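Local coordinates for oxidoreductase, NAD-binding/iron-sulfur cluster-binding protein (Nitratireductor pacificus pht-3B, PDB 6ZXU) that carries out reductive dehalogenation with cobalamin, probably fed with electrons through its two [4Fe-4S] clusters, at residues 544-557 against 663-677. Residues are numbered along the deposited sequence; the frame is centred on the assembly and turned at random.
Sequences KCARECPCNAISFG and LSPDRGDKIGANQKL. With SF4 (iron/sulfur cluster), chain E; SF4 (iron/sulfur cluster), chain D.
The carboxylate of Glu548 takes hold of Ser664 with both oxygens. Ser664 N gives a nearly straight bond to the syn lone pair of Glu548 OE2 (2.8 Å), and Ser664 OG donates to Glu548 OE1 from above the carboxylate plane (2.6 Å). Arg547 lies side-on, with NE and NH2 both on Glu548 OE2, while Arg590 pairs with OE1. With an alanine here the carboxylate is gone, which would probably leave Ser664 N and OG without their acceptors, Arg590 and Arg547 without this counter-charge, and the 663-666 loop less firmly tied. Farther on, the Phe556 ring is sandwiched. Ala546 CB sits over the centre of one face, and Ile671 CG1 covers the other, 3.9 Å from the centroid. The Gln675 amide meets the ring edge with its plane turned 56° from the ring. Gln675 reaches there extended, CG anti to the backbone N (chi1 178°). Its OE1 accepts from Phe556 N in the carbonyl plane (3.0 Å), and its NE2 donates to Ile554 O (3.1 Å). One water links Ala546 O, Asn552 OD1 and Arg667 NH1. The later segment thus wraps the outer side of a ferredoxin-type cluster-binding segment, a short helix and the turn after it, whose Cys545 and Cys549 each ligate an iron of a different [4Fe-4S] cluster.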
loop_
_atom_site.group_PDB
_atom_site.type_symbol
_atom_site.label_atom_id
_atom_site.label_comp_id
_atom_site.label_asym_id
_atom_site.label_seq_id
_atom_site.Cartn_x
_atom_site.Cartn_y
_atom_site.Cartn_z
ATOM N N LYS A 544 1.600 23.484 2.963
ATOM C CA LYS A 544 0.946 23.086 1.715
ATOM C C LYS A 544 -0.247 22.131 1.934
ATOM O O LYS A 544 -1.301 22.274 1.319
ATOM C CB LYS A 544 1.979 22.567 0.744
ATOM C CG LYS A 544 1.404 22.228 -0.648
ATOM C CD LYS A 544 2.482 22.228 -1.696
ATOM C CE LYS A 544 1.895 21.846 -3.040
ATOM N NZ LYS A 544 2.827 22.216 -4.151
ATOM N N CYS A 545 -0.068 21.088 2.737
ATOM C CA CYS A 545 -1.122 20.163 3.060
ATOM C C CYS A 545 -2.298 20.921 3.664
ATOM O O CYS A 545 -3.433 20.617 3.312
ATOM C CB CYS A 545 -0.625 19.081 4.020
ATOM S SG CYS A 545 0.156 19.720 5.582
ATOM N N ALA A 546 -2.044 21.786 4.639
ATOM C CA ALA A 546 -3.105 22.547 5.251
ATOM C C ALA A 546 -3.917 23.388 4.231
ATOM O O ALA A 546 -5.144 23.454 4.286
ATOM C CB ALA A 546 -2.510 23.426 6.357
ATOM N N ARG A 547 -3.233 24.039 3.336
ATOM C CA ARG A 547 -3.836 24.865 2.320
ATOM C C ARG A 547 -4.639 24.100 1.360
ATOM O O ARG A 547 -5.665 24.578 0.898
ATOM C CB ARG A 547 -2.735 25.570 1.547
ATOM C CG ARG A 547 -3.192 26.658 0.569
ATOM C CD ARG A 547 -1.975 27.166 -0.178
ATOM N NE ARG A 547 -1.643 26.250 -1.237
ATOM C CZ ARG A 547 -0.417 25.955 -1.626
ATOM N NH1 ARG A 547 0.607 26.452 -0.977
ATOM N NH2 ARG A 547 -0.229 25.110 -2.643
ATOM N N GLU A 548 -4.267 22.833 1.084
ATOM C CA GLU A 548 -4.938 22.075 0.067
ATOM C C GLU A 548 -6.015 21.172 0.545
ATOM O O GLU A 548 -6.644 20.493 -0.241
ATOM C CB GLU A 548 -3.925 21.303 -0.746
ATOM C CG GLU A 548 -2.924 22.166 -1.532
ATOM C CD GLU A 548 -3.588 23.072 -2.616
ATOM O OE1 GLU A 548 -4.775 22.805 -3.014
ATOM O OE2 GLU A 548 -2.931 24.033 -2.980
ATOM N N CYS A 549 -6.232 21.100 1.839
ATOM C CA CYS A 549 -7.212 20.134 2.397
ATOM C C CYS A 549 -8.632 20.642 2.047
ATOM O O CYS A 549 -8.933 21.763 2.460
ATOM C CB CYS A 549 -7.127 20.028 3.958
ATOM S SG CYS A 549 -8.471 19.081 4.700
ATOM N N PRO A 550 -9.463 19.841 1.341
ATOM C CA PRO A 550 -10.817 20.303 0.967
ATOM C C PRO A 550 -11.717 20.722 2.118
ATOM O O PRO A 550 -12.585 21.541 1.904
ATOM C CB PRO A 550 -11.426 19.117 0.260
ATOM C CG PRO A 550 -10.230 18.260 -0.147
ATOM C CD PRO A 550 -9.191 18.488 0.866
ATOM N N CYS A 551 -11.463 20.296 3.364
ATOM C CA CYS A 551 -12.294 20.694 4.489
ATOM C C CYS A 551 -11.559 21.380 5.615
ATOM O O CYS A 551 -12.080 21.444 6.684
ATOM C CB CYS A 551 -13.072 19.508 5.022
ATOM S SG CYS A 551 -12.003 18.277 5.750
ATOM N N ASN A 552 -10.393 21.946 5.348
ATOM C CA ASN A 552 -9.633 22.714 6.325
ATOM C C ASN A 552 -9.370 21.992 7.634
ATOM O O ASN A 552 -9.409 22.593 8.700
ATOM C CB ASN A 552 -10.266 24.068 6.609
ATOM C CG ASN A 552 -10.628 24.809 5.332
ATOM O OD1 ASN A 552 -9.798 24.966 4.388
ATOM N ND2 ASN A 552 -11.900 25.186 5.249
ATOM N N ALA A 553 -9.140 20.679 7.558
ATOM C CA ALA A 553 -9.002 19.884 8.766
ATOM C C ALA A 553 -7.561 19.939 9.297
ATOM O O ALA A 553 -7.333 19.636 10.445
ATOM C CB ALA A 553 -9.407 18.444 8.486
ATOM N N ILE A 554 -6.566 20.302 8.483
ATOM C CA ILE A 554 -5.150 20.268 8.916
ATOM C C ILE A 554 -4.811 21.589 9.583
ATOM O O ILE A 554 -5.114 22.651 9.059
ATOM C CB ILE A 554 -4.229 19.906 7.712
ATOM C CG1 ILE A 554 -4.576 18.502 7.246
ATOM C CG2 ILE A 554 -2.772 20.099 8.060
ATOM C CD1 ILE A 554 -3.863 18.067 6.009
ATOM N N SER A 555 -4.095 21.516 10.702
ATOM C CA SER A 555 -3.642 22.702 11.414
ATOM C C SER A 555 -2.594 23.553 10.704
ATOM O O SER A 555 -1.580 23.056 10.214
ATOM C CB SER A 555 -3.139 22.322 12.796
ATOM O OG SER A 555 -2.645 23.476 13.474
ATOM N N PHE A 556 -2.864 24.844 10.612
ATOM C CA PHE A 556 -1.934 25.886 10.178
ATOM C C PHE A 556 -1.120 26.428 11.322
ATOM O O PHE A 556 -0.280 27.289 11.110
ATOM C CB PHE A 556 -2.688 27.086 9.568
ATOM C CG PHE A 556 -3.277 26.840 8.230
ATOM C CD1 PHE A 556 -4.524 26.397 8.100
ATOM C CD2 PHE A 556 -2.583 27.188 7.109
ATOM C CE1 PHE A 556 -5.077 26.206 6.840
ATOM C CE2 PHE A 556 -3.115 27.008 5.850
ATOM C CZ PHE A 556 -4.379 26.526 5.714
ATOM N N GLY A 557 -1.290 25.893 12.504
ATOM C CA GLY A 557 -0.641 26.441 13.688
ATOM C C GLY A 557 0.464 25.551 14.266
ATOM O O GLY A 557 1.073 24.783 13.560
ATOM N N LEU A 663 -4.019 23.372 -7.635
ATOM C CA LEU A 663 -3.430 24.131 -6.542
ATOM C C LEU A 663 -4.330 25.281 -6.104
ATOM O O LEU A 663 -5.052 25.803 -6.946
ATOM C CB LEU A 663 -2.100 24.591 -6.955
ATOM C CG LEU A 663 -1.114 23.430 -7.138
ATOM C CD1 LEU A 663 0.092 23.867 -7.951
ATOM C CD2 LEU A 663 -0.611 22.964 -5.774
ATOM N N SER A 664 -4.358 25.587 -4.807
ATOM C CA SER A 664 -5.212 26.623 -4.196
ATOM C C SER A 664 -4.369 27.797 -3.789
ATOM O O SER A 664 -3.172 27.671 -3.586
ATOM C CB SER A 664 -5.936 26.086 -2.940
ATOM O OG SER A 664 -6.475 24.827 -3.188
ATOM N N PRO A 665 -4.991 28.954 -3.643
ATOM C CA PRO A 665 -4.233 30.115 -3.199
ATOM C C PRO A 665 -4.089 30.163 -1.675
ATOM O O PRO A 665 -4.811 29.503 -0.946
ATOM C CB PRO A 665 -5.107 31.290 -3.641
ATOM C CG PRO A 665 -6.488 30.736 -3.480
ATOM C CD PRO A 665 -6.393 29.303 -3.948
ATOM N N ASP A 666 -3.114 30.949 -1.247
ATOM C CA ASP A 666 -2.892 31.181 0.151
ATOM C C ASP A 666 -4.122 31.572 0.895
ATOM O O ASP A 666 -5.019 32.202 0.324
ATOM C CB ASP A 666 -1.888 32.292 0.352
ATOM C CG ASP A 666 -0.569 31.757 0.512
ATOM O OD1 ASP A 666 -0.108 31.107 -0.463
ATOM O OD2 ASP A 666 -0.057 31.904 1.657
ATOM N N ARG A 667 -4.152 31.161 2.168
ATOM C CA ARG A 667 -5.130 31.622 3.143
ATOM C C ARG A 667 -4.626 32.865 3.881
ATOM O O ARG A 667 -5.285 33.443 4.797
ATOM C CB ARG A 667 -5.369 30.515 4.157
ATOM C CG ARG A 667 -5.759 29.180 3.538
ATOM C CD ARG A 667 -7.241 29.017 3.324
ATOM N NE ARG A 667 -8.105 29.639 4.368
ATOM C CZ ARG A 667 -8.676 28.986 5.386
ATOM N NH1 ARG A 667 -8.420 27.673 5.539
ATOM N NH2 ARG A 667 -9.500 29.626 6.275
ATOM N N GLY A 668 -3.420 33.239 3.518
ATOM C CA GLY A 668 -2.843 34.406 4.078
ATOM C C GLY A 668 -2.142 34.141 5.389
ATOM O O GLY A 668 -1.785 32.995 5.748
ATOM N N ASP A 669 -1.917 35.228 6.106
ATOM C CA ASP A 669 -0.814 35.251 7.052
ATOM C C ASP A 669 -1.303 34.996 8.483
ATOM O O ASP A 669 -0.558 34.452 9.303
ATOM C CB ASP A 669 -0.038 36.606 6.934
ATOM N N LYS A 670 -2.558 35.362 8.769
ATOM C CA LYS A 670 -3.090 35.223 10.144
ATOM C C LYS A 670 -3.856 33.922 10.416
ATOM O O LYS A 670 -4.364 33.718 11.509
ATOM C CB LYS A 670 -3.930 36.458 10.487
ATOM C CG LYS A 670 -3.120 37.797 10.428
ATOM N N ILE A 671 -3.931 33.053 9.418
ATOM C CA ILE A 671 -4.740 31.842 9.511
ATOM C C ILE A 671 -4.283 30.939 10.684
ATOM O O ILE A 671 -5.102 30.249 11.275
ATOM C CB ILE A 671 -4.776 31.099 8.161
ATOM C CG1 ILE A 671 -5.714 29.904 8.182
ATOM C CG2 ILE A 671 -3.364 30.678 7.727
ATOM C CD1 ILE A 671 -7.121 30.272 8.513
ATOM N N GLY A 672 -2.993 30.958 11.019
ATOM C CA GLY A 672 -2.521 30.166 12.146
ATOM C C GLY A 672 -3.160 30.554 13.448
ATOM O O GLY A 672 -3.545 29.720 14.242
ATOM N N ALA A 673 -3.359 31.834 13.640
ATOM C CA ALA A 673 -3.979 32.387 14.838
ATOM C C ALA A 673 -5.488 32.354 14.790
ATOM O O ALA A 673 -6.136 32.390 15.829
ATOM C CB ALA A 673 -3.550 33.814 14.973
ATOM N N ASN A 674 -6.076 32.300 13.593
ATOM C CA ASN A 674 -7.553 32.353 13.452
ATOM C C ASN A 674 -8.267 31.042 13.338
ATOM O O ASN A 674 -9.436 30.917 13.773
ATOM C CB ASN A 674 -7.954 33.279 12.279
ATOM C CG ASN A 674 -7.750 34.766 12.631
ATOM O OD1 ASN A 674 -8.086 35.227 13.729
ATOM N ND2 ASN A 674 -7.312 35.486 11.710
ATOM N N GLN A 675 -7.618 30.070 12.724
ATOM C CA GLN A 675 -8.207 28.756 12.549
ATOM C C GLN A 675 -8.415 28.093 13.939
ATOM O O GLN A 675 -7.504 28.069 14.751
ATOM C CB GLN A 675 -7.310 27.852 11.713
ATOM C CG GLN A 675 -7.839 26.442 11.522
ATOM C CD GLN A 675 -6.787 25.523 10.948
ATOM O OE1 GLN A 675 -5.656 25.524 11.388
ATOM N NE2 GLN A 675 -7.148 24.768 9.929
ATOM N N LYS A 676 -9.623 27.581 14.190
ATOM C CA LYS A 676 -9.954 26.871 15.398
ATOM C C LYS A 676 -10.454 25.503 15.065
ATOM O O LYS A 676 -11.492 25.322 14.433
ATOM C CB LYS A 676 -11.013 27.609 16.220
ATOM C CG LYS A 676 -10.688 29.055 16.482
ATOM C CD LYS A 676 -9.446 29.261 17.299
ATOM C CE LYS A 676 -9.144 30.758 17.387
ATOM N NZ LYS A 676 -7.810 31.027 17.986
ATOM N N LEU A 677 -9.695 24.506 15.447
ATOM C CA LEU A 677 -10.006 23.128 15.250
ATOM C C LEU A 677 -10.500 22.497 16.584
ATOM O O LEU A 677 -10.232 23.010 17.661
ATOM C CB LEU A 677 -8.743 22.388 14.691
ATOM C CG LEU A 677 -8.176 22.948 13.368
ATOM C CD1 LEU A 677 -6.944 22.183 13.024
ATOM C CD2 LEU A 677 -9.164 22.857 12.170
HETATM FE FE1 SF4 E . -8.690 14.323 5.401
HETATM FE FE2 SF4 E . -8.553 14.721 2.661
HETATM FE FE3 SF4 E . -6.219 14.799 4.192
HETATM FE FE4 SF4 E . -8.089 16.807 4.350
HETATM S S1 SF4 E . -6.895 16.216 2.594
HETATM S S2 SF4 E . -7.046 15.744 6.045
HETATM S S3 SF4 E . -10.005 15.617 4.078
HETATM S S4 SF4 E . -7.609 13.080 3.938
HETATM FE FE1 SF4 D . 2.364 19.345 5.313
HETATM FE FE2 SF4 D . 4.546 20.633 4.111
HETATM FE FE3 SF4 D . 4.324 17.945 3.926
HETATM FE FE4 SF4 D . 4.903 19.011 6.370
HETATM S S1 SF4 D . 6.108 19.108 4.440
HETATM S S2 SF4 D . 3.413 17.465 5.943
HETATM S S3 SF4 D . 3.668 20.878 6.170
HETATM S S4 SF4 D . 2.945 19.545 3.149
HETATM O O HOH W 1 -7.403 25.410 3.899
#